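PDB 4N1Y: estrogen receptor from Crassostrea gigas, which probably acts as a nuclear-receptor transcription factor whose ligand-binding domain appears to be constitutively active rather than switched on by hormone. Local coordinates for residues B[140-145]-B[170-175]. Numbering follows the deposited sequence.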
loop_
_atom_site.group_PDB
_atom_site.type_symbol
_atom_site.label_atom_id
_atom_site.label_comp_id
_atom_site.label_asym_id
_atom_site.label_seq_id
_atom_site.Cartn_x
_atom_site.Cartn_y
_atom_site.Cartn_z
ATOM N N LEU B 140 2.214 -11.782 -13.242
ATOM C CA LEU B 140 2.783 -10.444 -13.145
ATOM C C LEU B 140 2.072 -9.454 -14.071
ATOM O O LEU B 140 1.744 -8.332 -13.662
ATOM C CB LEU B 140 4.276 -10.442 -13.472
ATOM C CG LEU B 140 4.730 -8.965 -13.503
ATOM C CD1 LEU B 140 5.284 -8.455 -12.159
ATOM C CD2 LEU B 140 5.679 -8.663 -14.651
ATOM N N LEU B 141 1.843 -9.874 -15.314
ATOM C CA LEU B 141 1.075 -9.081 -16.263
ATOM C C LEU B 141 -0.252 -8.627 -15.637
ATOM O O LEU B 141 -0.639 -7.462 -15.740
ATOM C CB LEU B 141 0.830 -9.883 -17.541
ATOM C CG LEU B 141 2.119 -10.123 -18.332
ATOM C CD1 LEU B 141 1.881 -10.871 -19.622
ATOM C CD2 LEU B 141 2.780 -8.807 -18.623
ATOM N N LEU B 142 -0.944 -9.550 -14.983
ATOM C CA LEU B 142 -2.213 -9.215 -14.357
ATOM C C LEU B 142 -1.977 -8.246 -13.217
ATOM O O LEU B 142 -2.716 -7.290 -13.026
ATOM C CB LEU B 142 -2.906 -10.482 -13.856
ATOM C CG LEU B 142 -3.384 -11.368 -15.013
ATOM C CD1 LEU B 142 -4.002 -12.653 -14.478
ATOM C CD2 LEU B 142 -4.359 -10.608 -15.944
ATOM N N LEU B 143 -0.893 -8.466 -12.495
ATOM C CA LEU B 143 -0.568 -7.621 -11.360
ATOM C C LEU B 143 -0.336 -6.171 -11.760
ATOM O O LEU B 143 -0.838 -5.265 -11.106
ATOM C CB LEU B 143 0.677 -8.161 -10.671
ATOM C CG LEU B 143 0.408 -9.279 -9.683
ATOM C CD1 LEU B 143 1.711 -9.877 -9.284
ATOM C CD2 LEU B 143 -0.281 -8.704 -8.468
ATOM N N GLN B 144 0.420 -5.943 -12.825
ATOM C CA GLN B 144 0.638 -4.577 -13.234
ATOM C C GLN B 144 -0.691 -3.965 -13.678
ATOM O O GLN B 144 -1.005 -2.833 -13.323
ATOM C CB GLN B 144 1.734 -4.467 -14.296
ATOM C CG GLN B 144 1.782 -5.525 -15.342
ATOM C CD GLN B 144 3.050 -5.410 -16.173
ATOM O OE1 GLN B 144 3.100 -5.825 -17.333
ATOM N NE2 GLN B 144 4.098 -4.877 -15.560
ATOM N N ALA B 145 -1.484 -4.713 -14.433
ATOM C CA ALA B 145 -2.776 -4.203 -14.874
ATOM C C ALA B 145 -3.600 -3.819 -13.647
ATOM O O ALA B 145 -4.245 -2.755 -13.594
ATOM C CB ALA B 145 -3.487 -5.216 -15.698
ATOM N N LEU B 170 -9.778 -9.071 -11.442
ATOM C CA LEU B 170 -9.891 -9.956 -10.285
ATOM C C LEU B 170 -10.205 -11.400 -10.692
ATOM O O LEU B 170 -9.601 -12.338 -10.171
ATOM C CB LEU B 170 -10.968 -9.449 -9.345
ATOM C CG LEU B 170 -10.601 -8.255 -8.484
ATOM C CD1 LEU B 170 -11.773 -7.892 -7.583
ATOM C CD2 LEU B 170 -9.353 -8.551 -7.664
ATOM N N ASP B 171 -11.134 -11.575 -11.630
ATOM C CA ASP B 171 -11.438 -12.902 -12.144
ATOM C C ASP B 171 -10.217 -13.525 -12.819
ATOM O O ASP B 171 -9.921 -14.694 -12.604
ATOM C CB ASP B 171 -12.589 -12.851 -13.143
ATOM C CG ASP B 171 -13.910 -12.502 -12.490
ATOM O OD1 ASP B 171 -13.988 -12.557 -11.237
ATOM O OD2 ASP B 171 -14.865 -12.168 -13.238
ATOM N N ALA B 172 -9.513 -12.741 -13.631
ATOM C CA ALA B 172 -8.362 -13.245 -14.372
ATOM C C ALA B 172 -7.223 -13.670 -13.436
ATOM O O ALA B 172 -6.565 -14.691 -13.646
ATOM C CB ALA B 172 -7.889 -12.208 -15.363
ATOM N N ILE B 173 -7.004 -12.892 -12.393
ATOM C CA ILE B 173 -5.986 -13.241 -11.420
ATOM C C ILE B 173 -6.306 -14.569 -10.742
ATOM O O ILE B 173 -5.451 -15.448 -10.610
ATOM C CB ILE B 173 -5.858 -12.144 -10.372
ATOM C CG1 ILE B 173 -5.090 -10.961 -10.963
ATOM C CG2 ILE B 173 -5.169 -12.665 -9.161
ATOM C CD1 ILE B 173 -5.154 -9.706 -10.121
ATOM N N VAL B 174 -7.563 -14.720 -10.355
ATOM C CA VAL B 174 -8.005 -15.916 -9.668
ATOM C C VAL B 174 -7.894 -17.173 -10.535
ATOM O O VAL B 174 -7.424 -18.221 -10.080
ATOM C CB VAL B 174 -9.448 -15.745 -9.197
ATOM C CG1 VAL B 174 -10.025 -17.068 -8.771
ATOM C CG2 VAL B 174 -9.495 -14.753 -8.052
ATOM N N ASP B 175 -8.321 -17.060 -11.787
ATOM C CA ASP B 175 -8.233 -18.168 -12.739
ATOM C C ASP B 175 -6.794 -18.495 -13.074
ATOM O O ASP B 175 -6.436 -19.658 -13.208
ATOM C CB ASP B 175 -9.016 -17.853 -14.014
ATOM C CG ASP B 175 -10.521 -17.909 -13.799
ATOM O OD1 ASP B 175 -10.943 -18.112 -12.638
ATOM O OD2 ASP B 175 -11.282 -17.742 -14.779
#
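Leu-142 meets Ala-172 and Ile-173 where helix 137-149 packs on helix 159-180, a small example of how a leucine from one helix packs against another in the alpha-helical nuclear-receptor ligand-binding fold. The apolar contacts are shared between the stem and the branched end of Leu-142. Its CB rests on CG1 of Ile-173 at 3.7 Å; this is also the pair whose CA atoms are nearest across the segments, 6.3 Å apart. Farther out, CD2 of Leu-142 reaches the methyl CB of Ala-172 at 3.9 Å. Ile-173 turns its longer branch inward: with chi1 at -76°, CG1 lies beside the backbone N and faces the leucine.

One contact involves a polar atom. CD1 of Leu-142 lies 3.4 Å from O of Ala-172, a van der Waals contact of a methyl with a carbonyl; the oxygen's hydrogen bond comes from OG1 of Thr-176, one turn on.

Two further helices contribute to the surroundings. Leu-11 and Leu-14 of helix 7-15 also touch Leu-142, while Val-188 of helix 187-215 packs on Ile-173. On helix 159-180, Asp-171 instead forms a salt bridge with Arg-186 of the second subunit. The direct contact is therefore small and mainly van der Waals, with hydrocarbon buried on both sides, while the polar bonds described lie within helix 159-180 or at the subunit interface.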